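Side-chain contacts in necrotic enteritis toxin B (Clostridium perfringens, PDB 4I0N), which probably forms pores in host cell membranes, as a toxin of the leukocidin/hemolysin family with an alpha-hemolysin fold: residues V89-A92 / N97-I100; S66-F71 / R210-L215; I147-P152 / W168-V173; K21-Y26 / Y120-N125. All coordinates share one frame; numbering follows the deposited sequence.

In the fold
In this alpha-hemolysin fold, contacts 1 and 3 each pack segments of different sheets, and contact 4 sets a turn of the three-stranded sheet against the six-stranded one. Contacts 1 and 3 touch: V89 CG2 lies 3.9 Å from W168 CZ3, on neighbouring strands. Contacts 2 and 3 also touch. S213 OG makes a probable hydrogen bond of 2.6 Å to P152 O, and L215 CD2 packs 3.8 Å from I170 CG2. Contact 4 is far from contact 2, about 44 Å between centres, but nearer contact 1, about 20 Å between centres. A bound magnesium ion lies about 5 Å from the side chain of K68; the side chain of I100 is about 9 Å from a bound magnesium ion.

Contact 1: residues V89-A92 / N97-I100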
loop_
_atom_site.group_PDB
_atom_site.type_symbol
_atom_site.label_atom_id
_atom_site.label_comp_id
_atom_site.label_asym_id
_atom_site.label_seq_id
_atom_site.Cartn_x
_atom_site.Cartn_y
_atom_site.Cartn_z
ATOM N N VAL A 89 -8.531 2.377 0.142
ATOM C CA VAL A 89 -9.294 2.135 1.342
ATOM C C VAL A 89 -10.597 2.927 1.180
ATOM O O VAL A 89 -10.565 4.149 1.060
ATOM C CB VAL A 89 -8.510 2.560 2.604
ATOM C CG1 VAL A 89 -9.342 2.323 3.833
ATOM C CG2 VAL A 89 -7.185 1.767 2.728
ATOM N N LYS A 90 -11.729 2.225 1.152
ATOM C CA LYS A 90 -13.018 2.851 0.895
ATOM C C LYS A 90 -13.877 2.744 2.131
ATOM O O LYS A 90 -13.855 1.732 2.806
ATOM C CB LYS A 90 -13.744 2.192 -0.283
ATOM C CG LYS A 90 -13.045 2.417 -1.624
ATOM C CD LYS A 90 -13.766 1.638 -2.716
ATOM C CE LYS A 90 -13.093 1.825 -4.065
ATOM N NZ LYS A 90 -13.738 0.936 -5.092
ATOM N N SER A 91 -14.588 3.820 2.451
ATOM C CA SER A 91 -15.575 3.796 3.521
ATOM C C SER A 91 -16.977 3.839 2.891
ATOM O O SER A 91 -17.236 4.588 1.931
ATOM C CB SER A 91 -15.379 4.978 4.458
ATOM O OG SER A 91 -16.328 4.951 5.500
ATOM N N ALA A 92 -17.864 2.994 3.402
ATOM C CA ALA A 92 -19.256 2.978 2.974
ATOM C C ALA A 92 -20.199 2.779 4.144
ATOM O O ALA A 92 -19.913 2.037 5.077
ATOM C CB ALA A 92 -19.479 1.872 1.934
ATOM N N ASN A 97 -23.250 8.739 5.836
ATOM C CA ASN A 97 -23.015 9.688 6.936
ATOM C C ASN A 97 -21.592 9.694 7.473
ATOM O O ASN A 97 -21.151 10.668 8.075
ATOM C CB ASN A 97 -23.940 9.344 8.105
ATOM C CG ASN A 97 -25.338 9.834 7.886
ATOM O OD1 ASN A 97 -25.562 10.746 7.089
ATOM N ND2 ASN A 97 -26.295 9.229 8.571
ATOM N N ILE A 98 -20.886 8.591 7.269
ATOM C CA ILE A 98 -19.549 8.402 7.832
ATOM C C ILE A 98 -18.481 8.810 6.807
ATOM O O ILE A 98 -18.604 8.472 5.622
ATOM C CB ILE A 98 -19.409 6.961 8.326
ATOM C CG1 ILE A 98 -20.284 6.829 9.587
ATOM C CG2 ILE A 98 -17.940 6.579 8.573
ATOM C CD1 ILE A 98 -20.935 5.515 9.797
ATOM N N LYS A 99 -17.479 9.564 7.270
ATOM C CA LYS A 99 -16.492 10.185 6.379
ATOM C C LYS A 99 -15.057 9.901 6.830
ATOM O O LYS A 99 -14.774 9.841 8.015
ATOM C CB LYS A 99 -16.693 11.700 6.355
ATOM C CG LYS A 99 -18.038 12.167 5.807
ATOM C CD LYS A 99 -18.076 13.696 5.788
ATOM N N ILE A 100 -14.155 9.737 5.873
ATOM C CA ILE A 100 -12.747 9.744 6.160
ATOM C C ILE A 100 -12.364 11.211 6.366
ATOM O O ILE A 100 -12.442 12.033 5.443
ATOM C CB ILE A 100 -11.915 9.080 5.023
ATOM C CG1 ILE A 100 -12.407 7.646 4.773
ATOM C CG2 ILE A 100 -10.412 9.160 5.352
ATOM C CD1 ILE A 100 -11.890 7.009 3.439
HETATM O O HOH W 1 -18.867 5.992 4.646
#
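S91 fits between the side chains of I98 and I100. Its two side-chain atoms face different neighbours. CB lies against I100, with S91 CB 4.0 Å from I100 CG1. The hydroxyl points toward I98, in the loop just before strand 99-104, and S91 OG is 3.8 Å from I98 CG2. The serine torsion explains this split. With OG anti to the backbone N (chi1 -180°), the hydroxyl is turned toward I98 and CB is left against I100.

The I100 side chain comes in from the other strand with CG1 beside its own backbone N. Its end continues past S91 toward V89, where I100 CD1 is 3.9 Å from V89 O. I98 presents its branch methyl CG2 to S91.

No direct hydrogen bond joins the two segments. A water bridges them instead. It lies 2.9 Å from S91 OG and 2.7 Å from I98 O, to which it probably donates. The serine hydroxyl thus has a polar partner within an otherwise apolar, buried contact.

The short connection is tied by D93, whose carboxylate accepts from the backbone N of N97 and of I98. Strand 76-92 pairs here with strands 165-172 and 236-255. Strand 99-104 is an outermost strand of the six-stranded sheet and pairs with 219-231. The contact therefore packs two sheets of the beta sandwich face to face, and L228 and I239 also touch S91 there.

Contact 2: residues S66-F71 / R210-L215; sequences SDKQIF and RDLSTL
K68 and L212 meet tip to tip just before a short helix that S213 N-caps. The contact joins the loop leading into strand 69-72 to the loop and first turn of helix 214-217 in this alpha-hemolysin fold. The K68 chain leaves with CG anti to the backbone N (chi1 -170°), which helps bring K68 CD to 3.9 Å from L212 CD1. A bend at chi3 then turns the ammonium end, with K68 NZ 4.1 Å from L212 CD1, on to its salt bridge with D209. L212 is also packed against F193 and T207.

The second touch is between S66 and L215. L215 contributes its backbone, not its side chain, which starts away from S66. S66 CB is 3.5 Å from L215 O. That carbonyl also accepts a hydrogen bond from Y85 OH. The S66 hydroxyl sits between its own backbone N and carbonyl carbon (chi1 63°). From there it bonds to I216 O, beyond the segment. It also takes a weak bond from K68 N.

Within 66-71, Q69 NE2 donates to D67 OD1 on the syn side, 32° out of the carboxylate plane. D67 OD2 has its own salt bridge with K80. At the helix start, S213 OG accepts from L215 N at 3.0 Å.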
loop_
_atom_site.group_PDB
_atom_site.type_symbol
_atom_site.label_atom_id
_atom_site.label_comp_id
_atom_site.label_asym_id
_atom_site.label_seq_id
_atom_site.Cartn_x
_atom_site.Cartn_y
_atom_site.Cartn_z
ATOM N N SER A 66 5.315 -9.836 -4.432
ATOM C CA SER A 66 5.759 -9.225 -5.685
ATOM C C SER A 66 5.366 -10.098 -6.875
ATOM O O SER A 66 5.129 -9.599 -7.978
ATOM C CB SER A 66 7.284 -9.010 -5.691
ATOM O OG SER A 66 7.988 -10.247 -5.604
ATOM N N ASP A 67 5.333 -11.405 -6.635
ATOM C CA ASP A 67 5.151 -12.407 -7.697
ATOM C C ASP A 67 6.144 -12.234 -8.843
ATOM O O ASP A 67 5.830 -12.498 -10.006
ATOM C CB ASP A 67 3.716 -12.386 -8.222
ATOM C CG ASP A 67 3.376 -13.615 -9.029
ATOM O OD1 ASP A 67 3.733 -14.726 -8.593
ATOM O OD2 ASP A 67 2.793 -13.465 -10.114
ATOM N N LYS A 68 7.366 -11.817 -8.519
ATOM C CA LYS A 68 8.409 -11.725 -9.547
ATOM C C LYS A 68 8.683 -13.115 -10.098
ATOM O O LYS A 68 8.807 -14.068 -9.338
ATOM C CB LYS A 68 9.714 -11.180 -8.971
ATOM C CG LYS A 68 10.740 -10.848 -10.045
ATOM C CD LYS A 68 12.180 -11.015 -9.544
ATOM C CE LYS A 68 12.668 -12.417 -9.692
ATOM N NZ LYS A 68 14.084 -12.547 -9.295
ATOM N N GLN A 69 8.780 -13.222 -11.418
ATOM C CA GLN A 69 8.936 -14.534 -12.071
ATOM C C GLN A 69 9.880 -14.364 -13.229
ATOM O O GLN A 69 9.835 -13.345 -13.893
ATOM C CB GLN A 69 7.587 -15.032 -12.621
ATOM C CG GLN A 69 6.573 -15.311 -11.554
ATOM C CD GLN A 69 5.276 -15.883 -12.058
ATOM O OE1 GLN A 69 5.081 -16.092 -13.256
ATOM N NE2 GLN A 69 4.367 -16.150 -11.133
ATOM N N ILE A 70 10.698 -15.381 -13.492
ATOM C CA ILE A 70 11.616 -15.342 -14.625
ATOM C C ILE A 70 11.386 -16.570 -15.489
ATOM O O ILE A 70 11.197 -17.677 -14.958
ATOM C CB ILE A 70 13.085 -15.270 -14.143
ATOM C CG1 ILE A 70 13.400 -13.855 -13.634
ATOM C CG2 ILE A 70 14.078 -15.729 -15.258
ATOM C CD1 ILE A 70 14.674 -13.780 -12.807
ATOM N N PHE A 71 11.355 -16.363 -16.810
ATOM C CA PHE A 71 11.261 -17.461 -17.774
ATOM C C PHE A 71 12.321 -17.222 -18.835
ATOM O O PHE A 71 12.848 -16.102 -18.969
ATOM C CB PHE A 71 9.877 -17.529 -18.439
ATOM C CG PHE A 71 8.727 -17.503 -17.467
ATOM C CD1 PHE A 71 8.097 -18.675 -17.086
ATOM C CD2 PHE A 71 8.278 -16.295 -16.930
ATOM C CE1 PHE A 71 7.015 -18.647 -16.175
ATOM C CE2 PHE A 71 7.213 -16.261 -16.028
ATOM C CZ PHE A 71 6.584 -17.440 -15.651
ATOM N N ARG A 210 19.178 -10.367 -4.649
ATOM C CA ARG A 210 19.866 -9.547 -3.638
ATOM C C ARG A 210 20.249 -8.140 -4.137
ATOM O O ARG A 210 20.525 -7.245 -3.319
ATOM C CB ARG A 210 21.100 -10.288 -3.102
ATOM N N ASP A 211 20.238 -7.940 -5.460
ATOM C CA ASP A 211 20.506 -6.624 -6.044
ATOM C C ASP A 211 19.242 -5.872 -6.462
ATOM O O ASP A 211 19.352 -4.810 -7.058
ATOM C CB ASP A 211 21.408 -6.740 -7.271
ATOM C CG ASP A 211 22.732 -7.410 -6.966
ATOM O OD1 ASP A 211 23.209 -7.309 -5.813
ATOM O OD2 ASP A 211 23.277 -8.048 -7.887
ATOM N N LEU A 212 18.065 -6.449 -6.200
ATOM C CA LEU A 212 16.805 -5.799 -6.517
ATOM C C LEU A 212 16.209 -5.186 -5.258
ATOM O O LEU A 212 16.458 -5.651 -4.145
ATOM C CB LEU A 212 15.809 -6.829 -7.063
ATOM C CG LEU A 212 16.039 -7.421 -8.438
ATOM C CD1 LEU A 212 15.088 -8.583 -8.610
ATOM C CD2 LEU A 212 15.804 -6.361 -9.496
ATOM N N SER A 213 15.375 -4.174 -5.431
ATOM C CA SER A 213 14.557 -3.702 -4.334
ATOM C C SER A 213 13.766 -4.867 -3.748
ATOM O O SER A 213 13.294 -5.731 -4.489
ATOM C CB SER A 213 13.564 -2.663 -4.843
ATOM O OG SER A 213 12.547 -2.469 -3.883
ATOM N N THR A 214 13.620 -4.881 -2.429
ATOM C CA THR A 214 12.771 -5.885 -1.771
ATOM C C THR A 214 11.309 -5.838 -2.243
ATOM O O THR A 214 10.613 -6.839 -2.174
ATOM C CB THR A 214 12.825 -5.779 -0.227
ATOM O OG1 THR A 214 12.372 -4.483 0.188
ATOM C CG2 THR A 214 14.221 -5.998 0.256
ATOM N N LEU A 215 10.848 -4.687 -2.749
ATOM C CA LEU A 215 9.492 -4.589 -3.321
ATOM C C LEU A 215 9.360 -5.375 -4.634
ATOM O O LEU A 215 8.256 -5.735 -5.060
ATOM C CB LEU A 215 9.100 -3.118 -3.540
ATOM C CG LEU A 215 8.404 -2.451 -2.346
ATOM C CD1 LEU A 215 9.293 -2.353 -1.079
ATOM C CD2 LEU A 215 7.929 -1.031 -2.764
#

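Contact 3: residues I147-P152 / W168-V173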
loop_
_atom_site.group_PDB
_atom_site.type_symbol
_atom_site.label_atom_id
_atom_site.label_comp_id
_atom_site.label_asym_id
_atom_site.label_seq_id
_atom_site.Cartn_x
_atom_site.Cartn_y
_atom_site.Cartn_z
ATOM N N ILE A 147 2.429 5.209 11.303
ATOM C CA ILE A 147 2.689 4.269 10.220
ATOM C C ILE A 147 4.171 4.242 9.885
ATOM O O ILE A 147 4.898 5.202 10.133
ATOM C CB ILE A 147 1.902 4.603 8.921
ATOM C CG1 ILE A 147 2.377 5.955 8.356
ATOM C CG2 ILE A 147 0.388 4.559 9.184
ATOM C CD1 ILE A 147 2.052 6.151 6.885
ATOM N N SER A 148 4.607 3.131 9.302
ATOM C CA SER A 148 6.005 2.950 8.926
ATOM C C SER A 148 6.091 1.877 7.867
ATOM O O SER A 148 5.576 0.764 8.051
ATOM C CB SER A 148 6.840 2.502 10.147
ATOM O OG SER A 148 8.159 2.157 9.751
ATOM N N TYR A 149 6.730 2.205 6.749
ATOM C CA TYR A 149 7.108 1.183 5.780
ATOM C C TYR A 149 8.283 1.621 4.944
ATOM O O TYR A 149 8.621 2.798 4.918
ATOM C CB TYR A 149 5.921 0.762 4.883
ATOM C CG TYR A 149 5.346 1.843 3.996
ATOM C CD1 TYR A 149 5.933 2.152 2.741
ATOM C CD2 TYR A 149 4.224 2.561 4.395
ATOM C CE1 TYR A 149 5.354 3.120 1.899
ATOM C CE2 TYR A 149 3.645 3.549 3.567
ATOM C CZ TYR A 149 4.222 3.825 2.337
ATOM O OH TYR A 149 3.645 4.785 1.534
ATOM N N GLU A 150 8.933 0.660 4.305
ATOM C CA GLU A 150 10.012 0.976 3.385
ATOM C C GLU A 150 9.589 0.751 1.917
ATOM O O GLU A 150 8.756 -0.127 1.601
ATOM C CB GLU A 150 11.281 0.189 3.737
ATOM C CG GLU A 150 11.176 -1.287 3.453
ATOM C CD GLU A 150 12.464 -2.040 3.712
ATOM O OE1 GLU A 150 13.546 -1.402 3.817
ATOM O OE2 GLU A 150 12.377 -3.280 3.812
ATOM N N GLN A 151 10.152 1.561 1.024
ATOM C CA GLN A 151 9.819 1.463 -0.402
ATOM C C GLN A 151 11.060 1.681 -1.291
ATOM O O GLN A 151 11.012 2.476 -2.222
ATOM C CB GLN A 151 8.700 2.460 -0.756
ATOM C CG GLN A 151 9.093 3.916 -0.410
ATOM C CD GLN A 151 8.060 4.945 -0.855
ATOM O OE1 GLN A 151 7.003 4.593 -1.340
ATOM N NE2 GLN A 151 8.372 6.230 -0.665
ATOM N N PRO A 152 12.167 0.960 -1.026
ATOM C CA PRO A 152 13.379 1.192 -1.858
ATOM C C PRO A 152 13.086 1.117 -3.358
ATOM O O PRO A 152 12.429 0.174 -3.814
ATOM C CB PRO A 152 14.335 0.068 -1.440
ATOM C CG PRO A 152 13.424 -0.977 -0.797
ATOM C CD PRO A 152 12.363 -0.165 -0.096
ATOM N N TRP A 168 -3.538 5.170 -2.720
ATOM C CA TRP A 168 -2.102 5.385 -2.842
ATOM C C TRP A 168 -1.536 4.495 -3.935
ATOM O O TRP A 168 -1.860 3.310 -3.994
ATOM C CB TRP A 168 -1.388 5.011 -1.554
ATOM C CG TRP A 168 -1.760 5.831 -0.355
ATOM C CD1 TRP A 168 -1.161 6.986 0.069
ATOM C CD2 TRP A 168 -2.810 5.555 0.577
ATOM N NE1 TRP A 168 -1.774 7.450 1.214
ATOM C CE2 TRP A 168 -2.789 6.589 1.550
ATOM C CE3 TRP A 168 -3.768 4.528 0.690
ATOM C CZ2 TRP A 168 -3.673 6.617 2.648
ATOM C CZ3 TRP A 168 -4.672 4.576 1.761
ATOM C CH2 TRP A 168 -4.611 5.604 2.728
ATOM N N ASP A 169 -0.700 5.073 -4.792
ATOM C CA ASP A 169 0.131 4.286 -5.695
ATOM C C ASP A 169 1.543 4.274 -5.164
ATOM O O ASP A 169 2.108 5.330 -4.863
ATOM C CB ASP A 169 0.123 4.886 -7.101
ATOM C CG ASP A 169 -1.079 4.474 -7.896
ATOM O OD1 ASP A 169 -1.858 3.618 -7.420
ATOM O OD2 ASP A 169 -1.249 5.001 -9.008
ATOM N N ILE A 170 2.091 3.076 -5.027
ATOM C CA ILE A 170 3.497 2.924 -4.691
ATOM C C ILE A 170 4.132 2.466 -5.999
ATOM O O ILE A 170 3.966 1.309 -6.432
ATOM C CB ILE A 170 3.725 1.969 -3.495
ATOM C CG1 ILE A 170 3.218 2.622 -2.196
ATOM C CG2 ILE A 170 5.223 1.588 -3.362
ATOM C CD1 ILE A 170 1.718 2.568 -2.019
ATOM N N LYS A 171 4.820 3.407 -6.643
ATOM C CA LYS A 171 5.173 3.263 -8.048
ATOM C C LYS A 171 6.686 3.255 -8.219
ATOM O O LYS A 171 7.401 4.024 -7.598
ATOM C CB LYS A 171 4.568 4.416 -8.876
ATOM C CG LYS A 171 4.790 4.296 -10.377
ATOM C CD LYS A 171 4.045 5.465 -11.104
ATOM C CE LYS A 171 4.297 5.467 -12.626
ATOM N NZ LYS A 171 3.721 4.265 -13.342
ATOM N N PHE A 172 7.157 2.397 -9.105
ATOM C CA PHE A 172 8.576 2.247 -9.327
ATOM C C PHE A 172 9.148 3.554 -9.872
ATOM O O PHE A 172 8.515 4.232 -10.716
ATOM C CB PHE A 172 8.803 1.114 -10.332
ATOM C CG PHE A 172 10.253 0.888 -10.651
ATOM C CD1 PHE A 172 11.084 0.256 -9.734
ATOM C CD2 PHE A 172 10.778 1.311 -11.881
ATOM C CE1 PHE A 172 12.444 0.048 -10.030
ATOM C CE2 PHE A 172 12.120 1.115 -12.183
ATOM C CZ PHE A 172 12.954 0.472 -11.250
ATOM N N VAL A 173 10.335 3.905 -9.397
ATOM C CA VAL A 173 11.021 5.106 -9.848
ATOM C C VAL A 173 12.188 4.722 -10.759
ATOM O O VAL A 173 12.148 4.993 -11.955
ATOM C CB VAL A 173 11.548 5.963 -8.652
ATOM C CG1 VAL A 173 12.361 7.148 -9.163
ATOM C CG2 VAL A 173 10.368 6.470 -7.789
#
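I170 meets Q151 and Y149 with two different branches. Its CG2 is 4.0 Å from Q151 OE1, and the two side chains run obliquely past each other. Its CG1 lies near the phenol end of Y149, at 4.3 Å from Y149 OH. These are loose van der Waals touches, and no hydrogen bond crosses between the segments.

The two partners of I170 are placed together. Q151 OE1 lies in the plane of the Y149 ring, at its edge, 3.9 Å from Y149 CE1. Q151 turns CG in between its backbone N and carbonyl carbon (chi1 58°), then runs extended, which carries the amide over toward I170.

The next shell fixes the polar ends. T156 OG1 is hydrogen-bonded to both Q151 OE1 and Y149 OH, so one hydroxyl ties the amide to the phenol. Q151 NE2 is bonded to the carbonyls of I109 and K111, which should hold the amide's rotation. These bonds serve polar groups buried beside an aliphatic side chain. F220 meets the Y149 ring edge to face and also touches I170.

Around this core, I170 is packed on I87 of strand 76-92 and on F154 of strand 154-162. Its strand 165-172 pairs with both. Strand 144-150 belongs to a separate three-stranded sheet, next to 113-120. That sheet is consistent with the folded pre-stem of soluble leukocidin-type toxins, here lying against the main body.

Contact 4: residues K21-Y26 / Y120-N125; sequences KEAIKY and YSIGGN
I122 reaches over to K21 and A23 and supplies every touch from its side. The apolar contacts come first. I122 CG2 is 3.7 Å from K21 CB, at the base of the lysine chain, whose end leads away. I122 CG1 is 4.1 Å from A23 CB. The isoleucine thus spans the two residues whose side chains start toward it, with E22 between them directed away.

Side chain against backbone is the second kind. I122 CD1 is carried outward by a near-extended chi2 (159°) and comes to rest over the strand. It is 3.3 Å from K21 O, a tight approach, and 4.0 Å from E22 CA. No hydrogen bond joins the two segments.

Hydrogen bonds instead shape the turn that presents I122. S121 to G124 form a type II turn, with I122 at its second position. G124 N donates to S121 O at 2.8 Å, and S121 N donates to N125 O at 2.9 Å. G124 and N125 both face S121, which makes a G1 beta bulge. G123 and G124 have positive phi, where a CB would press on the preceding carbonyl O. D48 OD2 is hydrogen-bonded to both G123 N and Y120 OH.

The turn links strands 113-120 and 126-127. Strand 21-34 lies between 14-18 and 37-47 in the six-stranded sheet. The contact rests the tip of a three-stranded sheet's hairpin on that sheet, beside D48 and H50.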
loop_
_atom_site.group_PDB
_atom_site.type_symbol
_atom_site.label_atom_id
_atom_site.label_comp_id
_atom_site.label_asym_id
_atom_site.label_seq_id
_atom_site.Cartn_x
_atom_site.Cartn_y
_atom_site.Cartn_z
ATOM N N LYS A 21 -9.277 17.514 30.229
ATOM C CA LYS A 21 -10.475 16.880 29.655
ATOM C C LYS A 21 -10.205 15.400 29.440
ATOM O O LYS A 21 -9.064 15.005 29.155
ATOM C CB LYS A 21 -10.880 17.547 28.336
ATOM C CG LYS A 21 -11.155 19.029 28.473
ATOM C CD LYS A 21 -11.870 19.601 27.285
ATOM C CE LYS A 21 -12.197 21.068 27.556
ATOM N NZ LYS A 21 -13.567 21.393 27.077
ATOM N N GLU A 22 -11.243 14.578 29.576
ATOM C CA GLU A 22 -11.092 13.135 29.390
ATOM C C GLU A 22 -12.099 12.532 28.396
ATOM O O GLU A 22 -13.179 13.075 28.171
ATOM C CB GLU A 22 -11.141 12.406 30.739
ATOM C CG GLU A 22 -10.031 12.842 31.708
ATOM C CD GLU A 22 -10.102 12.162 33.067
ATOM O OE1 GLU A 22 -11.208 12.074 33.646
ATOM O OE2 GLU A 22 -9.040 11.707 33.559
ATOM N N ALA A 23 -11.697 11.433 27.768
ATOM C CA ALA A 23 -12.567 10.643 26.901
ATOM C C ALA A 23 -12.230 9.174 27.134
ATOM O O ALA A 23 -11.344 8.863 27.921
ATOM C CB ALA A 23 -12.351 11.027 25.438
ATOM N N ILE A 24 -12.934 8.278 26.452
ATOM C CA ILE A 24 -12.721 6.841 26.633
ATOM C C ILE A 24 -12.339 6.268 25.276
ATOM O O ILE A 24 -12.986 6.578 24.277
ATOM C CB ILE A 24 -14.008 6.134 27.118
ATOM C CG1 ILE A 24 -14.550 6.811 28.389
ATOM C CG2 ILE A 24 -13.738 4.627 27.350
ATOM C CD1 ILE A 24 -16.002 6.434 28.732
ATOM N N LYS A 25 -11.298 5.445 25.248
ATOM C CA LYS A 25 -10.906 4.781 24.020
ATOM C C LYS A 25 -11.071 3.263 24.119
ATOM O O LYS A 25 -10.964 2.686 25.200
ATOM C CB LYS A 25 -9.470 5.146 23.610
ATOM C CG LYS A 25 -8.388 4.596 24.513
ATOM C CD LYS A 25 -6.998 4.675 23.861
ATOM C CE LYS A 25 -5.920 4.406 24.919
ATOM N NZ LYS A 25 -4.512 4.412 24.396
ATOM N N TYR A 26 -11.296 2.643 22.964
ATOM C CA TYR A 26 -11.488 1.192 22.842
ATOM C C TYR A 26 -10.681 0.750 21.642
ATOM O O TYR A 26 -10.663 1.457 20.635
ATOM C CB TYR A 26 -12.953 0.856 22.540
ATOM C CG TYR A 26 -13.913 1.340 23.580
ATOM C CD1 TYR A 26 -14.323 0.502 24.616
ATOM C CD2 TYR A 26 -14.396 2.649 23.550
ATOM C CE1 TYR A 26 -15.219 0.957 25.591
ATOM C CE2 TYR A 26 -15.282 3.110 24.528
ATOM C CZ TYR A 26 -15.681 2.252 25.534
ATOM O OH TYR A 26 -16.558 2.686 26.493
ATOM N N TYR A 120 -5.398 12.283 17.415
ATOM C CA TYR A 120 -6.722 12.733 17.824
ATOM C C TYR A 120 -6.585 13.561 19.089
ATOM O O TYR A 120 -5.950 13.133 20.049
ATOM C CB TYR A 120 -7.662 11.540 18.064
ATOM C CG TYR A 120 -9.025 11.968 18.559
ATOM C CD1 TYR A 120 -10.049 12.252 17.659
ATOM C CD2 TYR A 120 -9.289 12.107 19.922
ATOM C CE1 TYR A 120 -11.300 12.666 18.098
ATOM C CE2 TYR A 120 -10.539 12.531 20.374
ATOM C CZ TYR A 120 -11.540 12.804 19.452
ATOM O OH TYR A 120 -12.784 13.209 19.868
ATOM N N SER A 121 -7.187 14.742 19.086
ATOM C CA SER A 121 -7.253 15.573 20.284
ATOM C C SER A 121 -8.656 15.563 20.857
ATOM O O SER A 121 -9.634 15.660 20.112
ATOM C CB SER A 121 -6.875 17.007 19.958
ATOM O OG SER A 121 -5.528 17.068 19.540
ATOM N N ILE A 122 -8.749 15.452 22.179
ATOM C CA ILE A 122 -10.054 15.500 22.856
ATOM C C ILE A 122 -10.751 16.791 22.411
ATOM O O ILE A 122 -10.127 17.855 22.353
ATOM C CB ILE A 122 -9.911 15.366 24.400
ATOM C CG1 ILE A 122 -9.508 13.920 24.742
ATOM C CG2 ILE A 122 -11.228 15.743 25.118
ATOM C CD1 ILE A 122 -8.860 13.726 26.103
ATOM N N GLY A 123 -12.017 16.675 22.026
ATOM C CA GLY A 123 -12.734 17.788 21.409
ATOM C C GLY A 123 -12.979 17.530 19.936
ATOM O O GLY A 123 -13.859 18.143 19.327
ATOM N N GLY A 124 -12.190 16.630 19.359
ATOM C CA GLY A 124 -12.424 16.143 17.999
ATOM C C GLY A 124 -11.423 16.499 16.920
ATOM O O GLY A 124 -11.531 16.005 15.792
ATOM N N ASN A 125 -10.445 17.344 17.239
ATOM C CA ASN A 125 -9.464 17.768 16.234
ATOM C C ASN A 125 -8.560 16.617 15.780
ATOM O O ASN A 125 -8.047 15.855 16.601
ATOM C CB ASN A 125 -8.627 18.956 16.729
ATOM C CG ASN A 125 -9.423 20.256 16.798
ATOM O OD1 ASN A 125 -10.497 20.390 16.197
ATOM N ND2 ASN A 125 -8.894 21.227 17.537
#